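Local coordinates for protein MGS-M5 (Unidentified, PDB 4Q3N) that interconverts pyruvate and L-lactate with NAD as the redox cofactor, as an L-lactate dehydrogenase from a deep-sea brine metagenome, at the interface of chains A and B and the interface of chains A and C. Sequence-based numbering; all coordinates share one arbitrary frame. Chains: chain A/B/C, MGS-M5.

Contact 1: the interface of chains A and B. Residues chain A 186, 286-288; chain B 192, 200.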
ATOM      1  N   ASN A 186      -3.274 -27.614 -16.723  1.00 30.83           N
ATOM      2  CA  ASN A 186      -3.868 -26.252 -16.639  1.00 33.26           C
ATOM      3  C   ASN A 186      -2.898 -25.272 -15.998  1.00 35.23           C
ATOM      4  O   ASN A 186      -3.191 -24.706 -14.945  1.00 35.35           O
ATOM      5  CB  ASN A 186      -5.157 -26.245 -15.809  1.00 34.40           C
ATOM      6  CG  ASN A 186      -6.330 -26.904 -16.503  1.00 37.47           C
ATOM      7  OD1 ASN A 186      -7.270 -26.228 -16.914  1.00 38.88           O
ATOM      8  ND2 ASN A 186      -6.298 -28.231 -16.620  1.00 38.14           N
ATOM      9  N   VAL A 286     -14.057 -24.028  -8.693  1.00 26.11           N
ATOM     10  CA  VAL A 286     -13.812 -23.980 -10.120  1.00 26.26           C
ATOM     11  C   VAL A 286     -13.517 -25.395 -10.594  1.00 27.00           C
ATOM     12  O   VAL A 286     -12.653 -26.093 -10.018  1.00 28.05           O
ATOM     13  CB  VAL A 286     -12.640 -23.017 -10.440  1.00 32.16           C
ATOM     14  CG1 VAL A 286     -12.298 -23.064 -11.931  1.00 31.93           C
ATOM     15  CG2 VAL A 286     -13.035 -21.552  -9.994  1.00 26.78           C
ATOM     16  N   LYS A 287     -14.194 -25.826 -11.637  1.00 25.60           N
ATOM     17  CA  LYS A 287     -13.972 -27.172 -12.145  1.00 27.21           C
ATOM     18  C   LYS A 287     -12.984 -27.136 -13.301  1.00 28.11           C
ATOM     19  O   LYS A 287     -13.299 -26.636 -14.353  1.00 27.73           O
ATOM     20  CB  LYS A 287     -15.297 -27.809 -12.568  1.00 30.30           C
ATOM     21  CG  LYS A 287     -15.193 -29.157 -13.259  1.00 34.24           C
ATOM     22  CD  LYS A 287     -14.436 -30.168 -12.423  1.00 35.32           C
ATOM     23  CE  LYS A 287     -14.576 -31.565 -13.059  1.00 38.62           C
ATOM     24  NZ  LYS A 287     -13.694 -31.715 -14.275  1.00 39.77           N
ATOM     25  N   LEU A 288     -11.773 -27.644 -13.094  1.00 26.86           N
ATOM     26  CA  LEU A 288     -10.807 -27.752 -14.187  1.00 28.27           C
ATOM     27  C   LEU A 288     -10.996 -29.040 -14.945  1.00 30.46           C
ATOM     28  O   LEU A 288     -11.380 -30.051 -14.352  1.00 32.77           O
ATOM     29  CB  LEU A 288      -9.355 -27.720 -13.660  1.00 26.33           C
ATOM     30  CG  LEU A 288      -9.050 -26.480 -12.812  1.00 25.25           C
ATOM     31  CD1 LEU A 288      -7.667 -26.711 -12.127  1.00 25.89           C
ATOM     32  CD2 LEU A 288      -9.057 -25.209 -13.733  1.00 25.41           C
TER
ATOM     33  N   LYS B 192      -7.424 -21.627 -15.876  1.00 32.15           N
ATOM     34  CA  LYS B 192      -8.399 -22.369 -16.670  1.00 30.76           C
ATOM     35  C   LYS B 192      -8.629 -21.760 -18.061  1.00 30.23           C
ATOM     36  O   LYS B 192      -9.029 -20.611 -18.155  1.00 30.51           O
ATOM     37  CB  LYS B 192      -9.721 -22.404 -15.898  1.00 30.73           C
ATOM     38  CG  LYS B 192     -10.895 -23.049 -16.608  1.00 30.33           C
ATOM     39  CD  LYS B 192     -12.044 -23.381 -15.638  1.00 30.60           C
ATOM     40  CE  LYS B 192     -13.191 -24.100 -16.370  1.00 31.32           C
ATOM     41  NZ  LYS B 192     -14.394 -24.251 -15.478  1.00 31.63           N
ATOM     42  N   SER B 200     -18.310 -24.284 -18.978  1.00 39.26           N
ATOM     43  CA  SER B 200     -18.714 -24.512 -17.577  1.00 40.42           C
ATOM     44  C   SER B 200     -19.783 -23.566 -17.076  1.00 38.33           C
ATOM     45  O   SER B 200     -20.657 -23.937 -16.305  1.00 37.99           O
ATOM     46  CB  SER B 200     -17.489 -24.345 -16.659  1.00 40.77           C
ATOM     47  OG  SER B 200     -16.731 -25.518 -16.712  1.00 42.93           O
TER

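Contact 2: the interface of chains A and C. Residues chain A 148, 152, 155-156, 219, 223, 230, 233; chain C 46-47, 50-51.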
ATOM      1  N   LEU A 148      -0.634 -22.501   0.110  1.00 20.92           N
ATOM      2  CA  LEU A 148       0.817 -22.329   0.302  1.00 22.93           C
ATOM      3  C   LEU A 148       1.635 -23.239  -0.623  1.00 24.79           C
ATOM      4  O   LEU A 148       2.685 -22.832  -1.148  1.00 24.86           O
ATOM      5  CB  LEU A 148       1.198 -22.605   1.776  1.00 24.94           C
ATOM      6  CG  LEU A 148       2.699 -22.667   2.121  1.00 25.64           C
ATOM      7  CD1 LEU A 148       3.442 -21.300   1.844  1.00 29.12           C
ATOM      8  CD2 LEU A 148       2.916 -23.174   3.538  1.00 27.34           C
ATOM      9  N   ARG A 152       4.454 -21.998  -3.276  1.00 22.84           N
ATOM     10  CA  ARG A 152       5.761 -22.608  -3.404  1.00 21.54           C
ATOM     11  C   ARG A 152       6.040 -23.008  -4.843  1.00 22.86           C
ATOM     12  O   ARG A 152       7.136 -22.831  -5.361  1.00 24.36           O
ATOM     13  CB  ARG A 152       5.859 -23.860  -2.487  1.00 21.88           C
ATOM     14  CG  ARG A 152       5.854 -23.495  -1.002  1.00 22.82           C
ATOM     15  CD  ARG A 152       5.907 -24.759  -0.094  1.00 23.52           C
ATOM     16  NE  ARG A 152       6.230 -24.401   1.291  1.00 25.54           N
ATOM     17  CZ  ARG A 152       5.699 -25.025   2.332  1.00 26.60           C
ATOM     18  NH1 ARG A 152       4.796 -26.024   2.165  1.00 27.28           N
ATOM     19  NH2 ARG A 152       6.047 -24.643   3.524  1.00 24.52           N
ATOM     20  N   TYR A 155       6.756 -19.926  -6.875  1.00 23.29           N
ATOM     21  CA  TYR A 155       8.135 -19.534  -6.579  1.00 24.15           C
ATOM     22  C   TYR A 155       9.147 -20.400  -7.315  1.00 25.84           C
ATOM     23  O   TYR A 155      10.094 -19.887  -7.932  1.00 25.99           O
ATOM     24  CB  TYR A 155       8.430 -19.593  -5.045  1.00 23.95           C
ATOM     25  CG  TYR A 155       9.920 -19.431  -4.747  1.00 26.73           C
ATOM     26  CD1 TYR A 155      10.566 -18.177  -4.848  1.00 28.27           C
ATOM     27  CD2 TYR A 155      10.703 -20.536  -4.413  1.00 27.78           C
ATOM     28  CE1 TYR A 155      11.960 -18.060  -4.597  1.00 29.89           C
ATOM     29  CE2 TYR A 155      12.065 -20.416  -4.142  1.00 31.03           C
ATOM     30  CZ  TYR A 155      12.685 -19.201  -4.241  1.00 31.83           C
ATOM     31  OH  TYR A 155      14.027 -19.148  -3.981  1.00 35.61           O
ATOM     32  N   GLU A 156       8.974 -21.724  -7.281  1.00 26.07           N
ATOM     33  CA  GLU A 156      10.005 -22.597  -7.870  1.00 26.13           C
ATOM     34  C   GLU A 156      10.090 -22.394  -9.391  1.00 26.03           C
ATOM     35  O   GLU A 156      11.165 -22.300  -9.958  1.00 28.46           O
ATOM     36  CB  GLU A 156       9.726 -24.081  -7.577  1.00 27.32           C
ATOM     37  CG  GLU A 156       9.826 -24.470  -6.058  1.00 34.29           C
ATOM     38  CD  GLU A 156      11.236 -24.317  -5.484  1.00 38.24           C
ATOM     39  OE1 GLU A 156      12.189 -24.222  -6.288  1.00 38.84           O
ATOM     40  OE2 GLU A 156      11.376 -24.301  -4.223  1.00 39.60           O
ATOM     41  N   ALA A 219       9.224 -29.347   0.719  1.00 25.01           N
ATOM     42  CA  ALA A 219       9.469 -27.990   1.249  1.00 25.16           C
ATOM     43  C   ALA A 219       9.250 -27.828   2.752  1.00 26.76           C
ATOM     44  O   ALA A 219      10.103 -27.277   3.447  1.00 28.21           O
ATOM     45  CB  ALA A 219       8.612 -26.962   0.491  1.00 24.56           C
ATOM     46  N   ILE A 223      12.220 -26.959   5.551  1.00 26.90           N
ATOM     47  CA  ILE A 223      12.215 -25.791   6.408  1.00 25.87           C
ATOM     48  C   ILE A 223      12.252 -26.219   7.891  1.00 25.96           C
ATOM     49  O   ILE A 223      13.069 -25.736   8.668  1.00 25.84           O
ATOM     50  CB  ILE A 223      11.002 -24.905   6.103  1.00 25.29           C
ATOM     51  CG1 ILE A 223      11.212 -24.201   4.736  1.00 21.73           C
ATOM     52  CG2 ILE A 223      10.839 -23.794   7.212  1.00 23.78           C
ATOM     53  CD1 ILE A 223       9.843 -23.674   4.045  1.00 20.58           C
ATOM     54  N   THR A 230       7.701 -24.352  10.078  1.00 24.06           N
ATOM     55  CA  THR A 230       7.442 -23.411   8.988  1.00 24.68           C
ATOM     56  C   THR A 230       6.241 -22.537   9.370  1.00 25.94           C
ATOM     57  O   THR A 230       5.270 -23.036   9.952  1.00 26.00           O
ATOM     58  CB  THR A 230       7.219 -24.185   7.658  1.00 33.61           C
ATOM     59  OG1 THR A 230       6.743 -23.293   6.642  1.00 33.72           O
ATOM     60  CG2 THR A 230       6.241 -25.303   7.828  1.00 34.33           C
ATOM     61  N   GLY A 233       5.492 -18.587   5.419  1.00 22.50           N
ATOM     62  CA  GLY A 233       4.726 -18.902   4.212  1.00 22.36           C
ATOM     63  C   GLY A 233       3.227 -19.008   4.454  1.00 22.62           C
ATOM     64  O   GLY A 233       2.435 -18.300   3.816  1.00 20.32           O
TER
ATOM     65  N   MET C  46      13.908 -19.727   2.590  1.00 23.20           N
ATOM     66  CA  MET C  46      12.829 -20.533   1.971  1.00 24.48           C
ATOM     67  C   MET C  46      11.470 -20.064   2.485  1.00 24.41           C
ATOM     68  O   MET C  46      10.550 -19.782   1.700  1.00 24.38           O
ATOM     69  CB  MET C  46      12.975 -22.008   2.264  1.00 26.43           C
ATOM     70  CG  MET C  46      14.218 -22.635   1.693  1.00 28.56           C
ATOM     71  SD  MET C  46      14.438 -24.267   2.398  1.00 31.39           S
ATOM     72  CE  MET C  46      16.002 -24.729   1.602  1.00 36.73           C
ATOM     73  N   ASP C  47      11.346 -19.942   3.800  1.00 23.11           N
ATOM     74  CA  ASP C  47      10.035 -19.710   4.420  1.00 22.72           C
ATOM     75  C   ASP C  47       9.520 -18.325   3.988  1.00 22.98           C
ATOM     76  O   ASP C  47       8.318 -18.162   3.727  1.00 22.66           O
ATOM     77  CB  ASP C  47      10.139 -19.817   5.963  1.00 23.11           C
ATOM     78  CG  ASP C  47       8.811 -20.154   6.651  1.00 25.84           C
ATOM     79  OD1 ASP C  47       7.832 -20.590   5.982  1.00 27.81           O
ATOM     80  OD2 ASP C  47       8.762 -20.010   7.911  1.00 26.52           O
ATOM     81  N   HIS C  50       8.493 -18.397   0.115  1.00 21.82           N
ATOM     82  CA  HIS C  50       7.262 -19.109  -0.173  1.00 24.01           C
ATOM     83  C   HIS C  50       6.010 -18.252   0.008  1.00 25.34           C
ATOM     84  O   HIS C  50       4.938 -18.645  -0.410  1.00 29.40           O
ATOM     85  CB  HIS C  50       7.179 -20.374   0.704  1.00 23.05           C
ATOM     86  CG  HIS C  50       8.236 -21.362   0.361  1.00 24.68           C
ATOM     87  ND1 HIS C  50       8.544 -22.457   1.151  1.00 27.09           N
ATOM     88  CD2 HIS C  50       9.071 -21.421  -0.699  1.00 25.10           C
ATOM     89  CE1 HIS C  50       9.520 -23.145   0.587  1.00 27.51           C
ATOM     90  NE2 HIS C  50       9.859 -22.540  -0.545  1.00 27.30           N
ATOM     91  N   GLY C  51       6.115 -17.125   0.672  1.00 23.88           N
ATOM     92  CA  GLY C  51       4.937 -16.259   0.805  1.00 24.74           C
ATOM     93  C   GLY C  51       4.890 -15.173  -0.297  1.00 26.46           C
ATOM     94  O   GLY C  51       3.872 -14.477  -0.459  1.00 24.42           O
TER
HETATM   95  O   HOH W   1       6.904 -21.890   3.591  1.00 20.99           O
HETATM   96  O   HOH W   2      12.136 -23.460  -1.907  1.00 35.13           O
HETATM   97  O   HOH W   3       2.049 -18.379   0.977  1.00 53.88           O

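Contact 1: the interface of chains A and B
The loop A:Val286 to A:Leu288, between strand 281-285 and helix 292-311, meets B:Lys192 at the start of the short strand 192-193; B:Ser200, at the end of helix 194-200, and A:Asn186, at the end of the 3-10 helix 184-186, lie at its margins. One long side chain serves here in two ways, its methylenes packing on apolar groups while its amine reaches a backbone carbonyl. B:Lys192 is stretched out, with CG anti to the backbone N (chi1 176°) and every later bond also near anti, which carries the amine nitrogen NZ along the loop. On the way it meets two aliphatic side chains that cross it obliquely. Near the root, the methyl CD2 of A:Leu288 lies 3.6 Å from CB of B:Lys192; farther out, the methyl CG1 of A:Val286 touches CD of the lysine at 3.7 Å. At the tip, NZ of B:Lys192 donates to the main-chain O of A:Lys287 at 2.9 Å. The C=O...NZ angle is 142°, and NZ stands 29° out of the carbonyl plane. A weak bond to OG of B:Ser200 in its own chain, also 2.9 Å from NZ, may help to position the amine. The side chain of A:Lys287 folds over toward the following residue, where its own NZ donates to O of A:Leu288 at 2.9 Å from above the carbonyl plane; that bond probably steadies the loop. By tying a loop of one subunit to a strand of the next, and again at the symmetry-related twin, this patch probably helps to hold the A-B pair together in the deposited tetramer, an assembly usual for lactate dehydrogenases.

Contact 2: the interface of chains A and C
C:His50, just past helix 38-49, places its imidazole against helices 147-161 and 206-227 of chain A, under A:Arg152 and with its CE1 end toward A:Ala219 and A:Ile223; much of this patch is built around that ring. Apolar packing comes first. The methylene CG of A:Arg152 sits over one face of the imidazole, 3.6 Å from its centroid, in a CH-pi contact, while the opposite face is backed by the main-chain O of C:Met46. With CG beside the backbone N (chi1 -68°) and the chain extended as far as NE, the arginine passes over the ring and sets its guanidinium nearly perpendicular to it, the planes 82° apart. A:Arg152 is the arginine that binds the substrate carboxylate in this family, so packing by C:His50 may help to position it. The methyl CD1 of A:Ile223 meets the histidine tip to tip, 3.5 Å from CE1 of C:His50, and the A:Ile223 and C:Met46 side chains run past each other in opposite directions. Among the direct polar contacts, NE of A:Arg152 comes within 3.0 Å of ND1 of C:His50, but from above the ring and poorly aligned. Hydrogen bonds converge on C:Asp47: OD1 accepts from OG1 of A:Thr230 at 3.0 Å and from the backbone N of A:Gly233, in the first turn of helix 232-246, at 3.1 Å. These donors approach from opposite faces of the carboxylate plane. Bridging waters complete the contact. Water 1, at the ring edge, links ND1 of C:His50 to NH2 of A:Arg152 and OD1 of C:Asp47. At the other ring nitrogen, water 2 lies 2.8 Å from NE2 of C:His50 and 2.6 Å from the carboxylate OE2 of A:Glu156.

About 25 Å separates the centres of contact 1 and contact 2, and they share no residue or secondary-structure element: chain A uses a loop near its C-terminal helix in the first and three helix regions in the second. Each belongs to a different two-fold interface, so one subunit engages two neighbours at once, which is how a tetramer can be built from a single kind of chain. Their character differs too, a lysine-to-carbonyl clasp against a histidine-centred, water-bridged joint. Because contact 2 includes the substrate-binding arginine, assembly through that interface probably bears more directly on the active site.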